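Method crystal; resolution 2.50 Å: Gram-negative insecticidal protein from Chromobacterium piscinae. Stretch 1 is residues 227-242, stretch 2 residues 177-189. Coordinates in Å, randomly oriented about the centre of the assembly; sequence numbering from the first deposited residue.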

ATOM      1  N   SER A 227      -9.138  37.709  23.539  1.00 20.09           N
ATOM      2  CA  SER A 227      -8.227  38.484  24.368  1.00 20.64           C
ATOM      3  C   SER A 227      -7.017  37.649  24.826  1.00 20.80           C
ATOM      4  O   SER A 227      -5.869  38.093  24.771  1.00 22.03           O
ATOM      5  CB  SER A 227      -8.988  39.013  25.575  1.00 20.62           C
ATOM      6  OG  SER A 227      -8.257  40.032  26.199  1.00 22.22           O
ATOM      7  N   PHE A 228      -7.300  36.429  25.272  1.00 20.27           N
ATOM      8  CA  PHE A 228      -6.269  35.455  25.673  1.00 19.07           C
ATOM      9  C   PHE A 228      -5.295  35.173  24.534  1.00 18.63           C
ATOM     10  O   PHE A 228      -4.081  35.302  24.680  1.00 17.81           O
ATOM     11  CB  PHE A 228      -6.944  34.166  26.194  1.00 18.34           C
ATOM     12  CG  PHE A 228      -6.022  33.005  26.387  1.00 18.06           C
ATOM     13  CD1 PHE A 228      -5.230  32.896  27.517  1.00 18.85           C
ATOM     14  CD2 PHE A 228      -5.965  31.990  25.441  1.00 18.74           C
ATOM     15  CE1 PHE A 228      -4.383  31.791  27.684  1.00 19.95           C
ATOM     16  CE2 PHE A 228      -5.139  30.893  25.603  1.00 18.75           C
ATOM     17  CZ  PHE A 228      -4.341  30.797  26.721  1.00 19.27           C
ATOM     18  N   ARG A 229      -5.849  34.819  23.389  1.00 18.53           N
ATOM     19  CA  ARG A 229      -5.044  34.452  22.246  1.00 19.35           C
ATOM     20  C   ARG A 229      -4.168  35.580  21.714  1.00 20.10           C
ATOM     21  O   ARG A 229      -2.981  35.371  21.475  1.00 21.37           O
ATOM     22  CB  ARG A 229      -5.930  33.893  21.124  1.00 19.02           C
ATOM     23  CG  ARG A 229      -6.543  32.545  21.457  1.00 17.87           C
ATOM     24  CD  ARG A 229      -7.302  31.948  20.283  1.00 17.24           C
ATOM     25  NE  ARG A 229      -7.985  30.733  20.697  1.00 17.61           N
ATOM     26  CZ  ARG A 229      -8.808  30.022  19.928  1.00 18.07           C
ATOM     27  NH1 ARG A 229      -9.051  30.391  18.669  1.00 18.24           N
ATOM     28  NH2 ARG A 229      -9.412  28.944  20.432  1.00 17.08           N
ATOM     29  N   SER A 230      -4.745  36.757  21.520  1.00 22.31           N
ATOM     30  CA  SER A 230      -3.994  37.883  20.954  1.00 23.57           C
ATOM     31  C   SER A 230      -3.035  38.562  21.955  1.00 23.32           C
ATOM     32  O   SER A 230      -2.123  39.274  21.528  1.00 24.96           O
ATOM     33  CB  SER A 230      -4.911  38.892  20.225  1.00 22.93           C
ATOM     34  OG  SER A 230      -5.969  39.276  21.032  1.00 22.81           O
ATOM     35  N   ASN A 231      -3.208  38.312  23.255  1.00 21.67           N
ATOM     36  CA  ASN A 231      -2.225  38.742  24.273  1.00 19.74           C
ATOM     37  C   ASN A 231      -1.432  37.604  24.927  1.00 19.41           C
ATOM     38  O   ASN A 231      -0.872  37.789  26.019  1.00 19.82           O
ATOM     39  CB  ASN A 231      -2.912  39.585  25.347  1.00 19.02           C
ATOM     40  CG  ASN A 231      -3.574  40.819  24.778  1.00 19.04           C
ATOM     41  OD1 ASN A 231      -4.798  40.998  24.896  1.00 20.73           O
ATOM     42  ND2 ASN A 231      -2.784  41.659  24.124  1.00 18.03           N
ATOM     43  N   SER A 232      -1.367  36.438  24.274  1.00 18.41           N
ATOM     44  CA  SER A 232      -0.463  35.353  24.714  1.00 18.15           C
ATOM     45  C   SER A 232       0.369  34.809  23.570  1.00 17.78           C
ATOM     46  O   SER A 232      -0.036  34.819  22.422  1.00 17.23           O
ATOM     47  CB  SER A 232      -1.231  34.183  25.354  1.00 17.91           C
ATOM     48  OG  SER A 232      -2.126  34.622  26.352  1.00 18.31           O
ATOM     49  N   THR A 233       1.550  34.323  23.921  1.00 19.12           N
ATOM     50  CA  THR A 233       2.295  33.388  23.077  1.00 19.29           C
ATOM     51  C   THR A 233       1.813  31.959  23.415  1.00 19.23           C
ATOM     52  O   THR A 233       1.926  31.486  24.561  1.00 17.87           O
ATOM     53  CB  THR A 233       3.806  33.508  23.316  1.00 19.44           C
ATOM     54  OG1 THR A 233       4.198  34.884  23.252  1.00 20.21           O
ATOM     55  CG2 THR A 233       4.568  32.712  22.267  1.00 19.57           C
ATOM     56  N   ILE A 234       1.290  31.287  22.387  1.00 20.33           N
ATOM     57  CA  ILE A 234       0.612  30.014  22.530  1.00 20.52           C
ATOM     58  C   ILE A 234       1.325  28.964  21.672  1.00 19.76           C
ATOM     59  O   ILE A 234       1.618  29.195  20.504  1.00 18.52           O
ATOM     60  CB  ILE A 234      -0.880  30.155  22.144  1.00 21.06           C
ATOM     61  CG1 ILE A 234      -1.562  31.084  23.141  1.00 21.28           C
ATOM     62  CG2 ILE A 234      -1.602  28.796  22.205  1.00 21.88           C
ATOM     63  CD1 ILE A 234      -3.043  31.329  22.876  1.00 21.75           C
ATOM     64  N   ARG A 235       1.591  27.809  22.274  1.00 20.21           N
ATOM     65  CA  ARG A 235       2.112  26.645  21.557  1.00 19.94           C
ATOM     66  C   ARG A 235       1.254  25.422  21.827  1.00 19.71           C
ATOM     67  O   ARG A 235       0.597  25.319  22.880  1.00 21.61           O
ATOM     68  CB  ARG A 235       3.556  26.382  21.972  1.00 19.53           C
ATOM     69  CG  ARG A 235       4.520  27.415  21.425  1.00 19.86           C
ATOM     70  CD  ARG A 235       5.878  27.302  22.050  1.00 20.13           C
ATOM     71  NE  ARG A 235       6.863  28.214  21.473  1.00 21.34           N
ATOM     72  CZ  ARG A 235       8.167  28.233  21.792  1.00 20.92           C
ATOM     73  NH1 ARG A 235       8.652  27.415  22.726  1.00 20.03           N
ATOM     74  NH2 ARG A 235       8.991  29.104  21.207  1.00 21.72           N
ATOM     75  N   LEU A 236       1.242  24.524  20.849  1.00 18.64           N
ATOM     76  CA  LEU A 236       0.596  23.228  20.966  1.00 18.08           C
ATOM     77  C   LEU A 236       1.643  22.139  20.687  1.00 17.80           C
ATOM     78  O   LEU A 236       2.173  22.076  19.588  1.00 18.30           O
ATOM     79  CB  LEU A 236      -0.551  23.125  19.971  1.00 17.42           C
ATOM     80  CG  LEU A 236      -1.418  21.880  20.107  1.00 17.04           C
ATOM     81  CD1 LEU A 236      -2.073  21.797  21.468  1.00 16.85           C
ATOM     82  CD2 LEU A 236      -2.486  21.923  19.028  1.00 17.34           C
ATOM     83  N   THR A 237       1.950  21.315  21.690  1.00 17.40           N
ATOM     84  CA  THR A 237       2.899  20.222  21.550  1.00 17.22           C
ATOM     85  C   THR A 237       2.194  18.885  21.790  1.00 16.70           C
ATOM     86  O   THR A 237       1.442  18.723  22.761  1.00 16.86           O
ATOM     87  CB  THR A 237       4.056  20.380  22.539  1.00 16.98           C
ATOM     88  OG1 THR A 237       4.660  21.648  22.331  1.00 16.38           O
ATOM     89  CG2 THR A 237       5.144  19.351  22.297  1.00 17.47           C
ATOM     90  N   ALA A 238       2.447  17.933  20.898  1.00 15.26           N
ATOM     91  CA  ALA A 238       1.814  16.629  20.959  1.00 14.94           C
ATOM     92  C   ALA A 238       2.853  15.612  21.415  1.00 14.90           C
ATOM     93  O   ALA A 238       3.947  15.573  20.879  1.00 15.24           O
ATOM     94  CB  ALA A 238       1.255  16.254  19.602  1.00 14.30           C
ATOM     95  N   THR A 239       2.510  14.807  22.397  1.00 15.37           N
ATOM     96  CA  THR A 239       3.333  13.656  22.747  1.00 16.40           C
ATOM     97  C   THR A 239       2.496  12.449  22.413  1.00 17.16           C
ATOM     98  O   THR A 239       1.465  12.233  23.035  1.00 16.65           O
ATOM     99  CB  THR A 239       3.708  13.644  24.233  1.00 15.26           C
ATOM    100  OG1 THR A 239       4.341  14.869  24.542  1.00 14.49           O
ATOM    101  CG2 THR A 239       4.667  12.550  24.522  1.00 15.02           C
ATOM    102  N   GLY A 240       2.944  11.692  21.415  1.00 18.19           N
ATOM    103  CA  GLY A 240       2.216  10.548  20.904  1.00 18.69           C
ATOM    104  C   GLY A 240       1.196  11.055  19.910  1.00 18.78           C
ATOM    105  O   GLY A 240       0.965  12.242  19.803  1.00 18.56           O
ATOM    106  N   GLY A 241       0.576  10.147  19.188  1.00 18.80           N
ATOM    107  CA  GLY A 241      -0.364  10.531  18.140  1.00 18.04           C
ATOM    108  C   GLY A 241       0.327  10.793  16.824  1.00 18.31           C
ATOM    109  O   GLY A 241       1.561  10.802  16.726  1.00 16.30           O
ATOM    110  N   LYS A 242      -0.484  10.943  15.791  1.00 20.90           N
ATOM    111  CA  LYS A 242       0.018  11.218  14.440  1.00 25.10           C
ATOM    112  C   LYS A 242       0.871  12.496  14.465  1.00 27.26           C
ATOM    113  O   LYS A 242       0.429  13.515  15.021  1.00 29.67           O
ATOM    114  CB  LYS A 242      -1.138  11.403  13.478  1.00 26.15           C
ATOM    115  CG  LYS A 242      -0.737  11.447  12.029  1.00 27.76           C
ATOM    116  CD  LYS A 242      -1.913  11.515  11.091  1.00 28.58           C
ATOM    117  CE  LYS A 242      -1.463  11.070   9.676  1.00 30.50           C
ATOM    118  NZ  LYS A 242      -1.942  11.817   8.468  1.00 30.76           N
TER
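Stretch 2, residues 177-189: VGGRLDYSAASKT

Most of stretch 2 is an extended strand that runs antiparallel to strand 232-239 of stretch 1, at 168° between their directions. Their axes approach to 4.5 Å. Thr233, Arg235, Thr237 and Thr239 form hydrogen-bonded pairs with Ala186, Ser184, Asp182 and Arg180. Each pair exchanges two backbone bonds, such as Asp182 N to Thr237 O at 2.8 Å and Thr237 N to Asp182 O at 3.0 Å.

Tyr183 is t at chi1 (-176°). Its ring packs against Ile234, with CE1 of Tyr183 3.3 Å from CG2 of Ile234. Phe228, also t, reaches back from the helix to the face that carries Tyr183 and Ala185; Phe228 CZ lies 3.4 Å from Ala185 CB. Leu181 is m, t, which brings Leu181 CD2 to 3.6 Å from Ala238 CB. Ser187 is m, and Ser187 OG donates a very short bond (2.5 Å) to Ser232 OG. Ser232, also m, donates in turn to Phe228 O (Ser232 OG to Phe228 O, 2.7 Å).

On the face of Arg180 and Asp182, Arg180 turns at chi3 (89°, p). Arg180 NE bonds Asp182 OD1 (2.9 Å) and Arg180 NH2 bonds Asp182 OD2 (2.7 Å), a salt bridge within the strand. Thr239 OG1 lies over one face of that guanidinium, 3.4 Å from Arg180 NH2, without a hydrogen bond.

At Gly240, phi is positive, and a CB would clash with Gly178 O.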

ATOM      1  N   VAL A 177      -0.214   5.434  28.364  1.00 12.56           N
ATOM      2  CA  VAL A 177       0.061   5.321  26.957  1.00 12.38           C
ATOM      3  C   VAL A 177      -1.120   5.828  26.138  1.00 11.86           C
ATOM      4  O   VAL A 177      -2.266   5.506  26.401  1.00 11.80           O
ATOM      5  CB  VAL A 177       0.384   3.864  26.594  1.00 12.41           C
ATOM      6  CG1 VAL A 177       0.652   3.749  25.126  1.00 12.65           C
ATOM      7  CG2 VAL A 177       1.590   3.360  27.384  1.00 12.38           C
ATOM      8  N   GLY A 178      -0.819   6.643  25.142  1.00 11.60           N
ATOM      9  CA  GLY A 178      -1.783   7.193  24.205  1.00 11.01           C
ATOM     10  C   GLY A 178      -1.228   8.425  23.527  1.00 10.95           C
ATOM     11  O   GLY A 178      -0.123   8.402  22.998  1.00 10.16           O
ATOM     12  N   GLY A 179      -1.983   9.520  23.551  1.00 11.48           N
ATOM     13  CA  GLY A 179      -1.444  10.806  23.101  1.00 11.68           C
ATOM     14  C   GLY A 179      -1.854  11.923  23.990  1.00 11.85           C
ATOM     15  O   GLY A 179      -2.917  11.888  24.594  1.00 12.75           O
ATOM     16  N   ARG A 180      -1.006  12.929  24.073  1.00 12.74           N
ATOM     17  CA  ARG A 180      -1.233  14.089  24.938  1.00 13.01           C
ATOM     18  C   ARG A 180      -1.092  15.341  24.108  1.00 14.17           C
ATOM     19  O   ARG A 180      -0.172  15.417  23.282  1.00 15.37           O
ATOM     20  CB  ARG A 180      -0.154  14.137  26.003  1.00 12.80           C
ATOM     21  CG  ARG A 180      -0.398  15.141  27.104  1.00 13.17           C
ATOM     22  CD  ARG A 180       0.648  15.029  28.210  1.00 12.48           C
ATOM     23  NE  ARG A 180       1.798  15.872  27.917  1.00 12.00           N
ATOM     24  CZ  ARG A 180       3.071  15.501  27.793  1.00 11.65           C
ATOM     25  NH1 ARG A 180       3.479  14.249  27.910  1.00 11.70           N
ATOM     26  NH2 ARG A 180       3.976  16.434  27.548  1.00 11.67           N
ATOM     27  N   LEU A 181      -1.945  16.337  24.348  1.00 14.79           N
ATOM     28  CA  LEU A 181      -1.708  17.669  23.807  1.00 14.35           C
ATOM     29  C   LEU A 181      -1.429  18.624  24.944  1.00 14.21           C
ATOM     30  O   LEU A 181      -2.115  18.587  25.958  1.00 13.77           O
ATOM     31  CB  LEU A 181      -2.912  18.146  23.017  1.00 14.83           C
ATOM     32  CG  LEU A 181      -3.218  17.355  21.746  1.00 15.16           C
ATOM     33  CD1 LEU A 181      -4.393  18.003  21.045  1.00 15.41           C
ATOM     34  CD2 LEU A 181      -2.022  17.265  20.807  1.00 14.55           C
ATOM     35  N   ASP A 182      -0.406  19.461  24.752  1.00 14.19           N
ATOM     36  CA  ASP A 182      -0.001  20.508  25.679  1.00 14.31           C
ATOM     37  C   ASP A 182      -0.262  21.835  25.023  1.00 15.43           C
ATOM     38  O   ASP A 182       0.419  22.205  24.069  1.00 17.40           O
ATOM     39  CB  ASP A 182       1.477  20.424  25.951  1.00 13.68           C
ATOM     40  CG  ASP A 182       1.836  19.247  26.820  1.00 14.20           C
ATOM     41  OD1 ASP A 182       0.927  18.582  27.297  1.00 14.60           O
ATOM     42  OD2 ASP A 182       3.032  18.958  27.008  1.00 15.55           O
ATOM     43  N   TYR A 183      -1.271  22.552  25.512  1.00 15.72           N
ATOM     44  CA  TYR A 183      -1.600  23.877  25.031  1.00 15.11           C
ATOM     45  C   TYR A 183      -0.984  24.793  26.040  1.00 15.70           C
ATOM     46  O   TYR A 183      -1.527  24.988  27.130  1.00 16.02           O
ATOM     47  CB  TYR A 183      -3.116  24.001  24.988  1.00 14.58           C
ATOM     48  CG  TYR A 183      -3.684  25.285  24.419  1.00 13.68           C
ATOM     49  CD1 TYR A 183      -3.630  25.554  23.065  1.00 13.34           C
ATOM     50  CD2 TYR A 183      -4.367  26.163  25.230  1.00 13.58           C
ATOM     51  CE1 TYR A 183      -4.184  26.710  22.564  1.00 13.77           C
ATOM     52  CE2 TYR A 183      -4.942  27.308  24.719  1.00 13.68           C
ATOM     53  CZ  TYR A 183      -4.853  27.576  23.389  1.00 13.60           C
ATOM     54  OH  TYR A 183      -5.426  28.712  22.899  1.00 13.56           O
ATOM     55  N   SER A 184       0.179  25.327  25.704  1.00 16.66           N
ATOM     56  CA  SER A 184       0.941  26.136  26.667  1.00 17.60           C
ATOM     57  C   SER A 184       0.905  27.615  26.300  1.00 17.74           C
ATOM     58  O   SER A 184       1.088  27.981  25.126  1.00 17.94           O
ATOM     59  CB  SER A 184       2.381  25.625  26.784  1.00 17.46           C
ATOM     60  OG  SER A 184       3.102  25.881  25.605  1.00 17.80           O
ATOM     61  N   ALA A 185       0.679  28.467  27.305  1.00 17.78           N
ATOM     62  CA  ALA A 185       0.488  29.894  27.042  1.00 17.13           C
ATOM     63  C   ALA A 185       1.303  30.741  27.991  1.00 17.17           C
ATOM     64  O   ALA A 185       1.276  30.538  29.229  1.00 17.65           O
ATOM     65  CB  ALA A 185      -0.986  30.282  27.107  1.00 16.85           C
ATOM     66  N   ALA A 186       2.042  31.680  27.400  1.00 15.80           N
ATOM     67  CA  ALA A 186       2.631  32.787  28.129  1.00 16.22           C
ATOM     68  C   ALA A 186       1.702  33.981  27.930  1.00 16.16           C
ATOM     69  O   ALA A 186       1.680  34.573  26.847  1.00 14.87           O
ATOM     70  CB  ALA A 186       4.009  33.096  27.587  1.00 16.57           C
ATOM     71  N   SER A 187       0.927  34.315  28.965  1.00 16.43           N
ATOM     72  CA  SER A 187      -0.115  35.323  28.834  1.00 16.79           C
ATOM     73  C   SER A 187       0.319  36.608  29.545  1.00 17.93           C
ATOM     74  O   SER A 187       0.848  36.567  30.665  1.00 17.60           O
ATOM     75  CB  SER A 187      -1.417  34.813  29.434  1.00 16.69           C
ATOM     76  OG  SER A 187      -1.956  33.747  28.682  1.00 16.92           O
ATOM     77  N   LYS A 188       0.080  37.733  28.877  1.00 18.33           N
ATOM     78  CA  LYS A 188       0.221  39.044  29.448  1.00 19.93           C
ATOM     79  C   LYS A 188      -1.158  39.414  29.999  1.00 19.23           C
ATOM     80  O   LYS A 188      -1.955  40.057  29.304  1.00 17.56           O
ATOM     81  CB  LYS A 188       0.674  40.009  28.342  1.00 22.88           C
ATOM     82  CG  LYS A 188       2.203  40.017  28.203  1.00 25.28           C
ATOM     83  CD  LYS A 188       2.850  40.270  26.843  1.00 27.54           C
ATOM     84  CE  LYS A 188       2.060  41.131  25.893  1.00 30.73           C
ATOM     85  NZ  LYS A 188       2.975  41.721  24.860  1.00 34.26           N
ATOM     86  N   THR A 189      -1.461  38.996  31.228  1.00 19.16           N
ATOM     87  CA  THR A 189      -2.832  39.128  31.735  1.00 20.51           C
ATOM     88  C   THR A 189      -3.277  40.576  31.954  1.00 22.33           C
ATOM     89  O   THR A 189      -4.451  40.894  31.850  1.00 22.02           O
ATOM     90  CB  THR A 189      -3.102  38.358  33.068  1.00 20.85           C
ATOM     91  OG1 THR A 189      -2.196  38.769  34.081  1.00 21.08           O
ATOM     92  CG2 THR A 189      -2.974  36.883  32.905  1.00 20.85           C
TER
HETATM   93  O   HOH W   1       3.055  17.248  24.657  1.00 10.84           O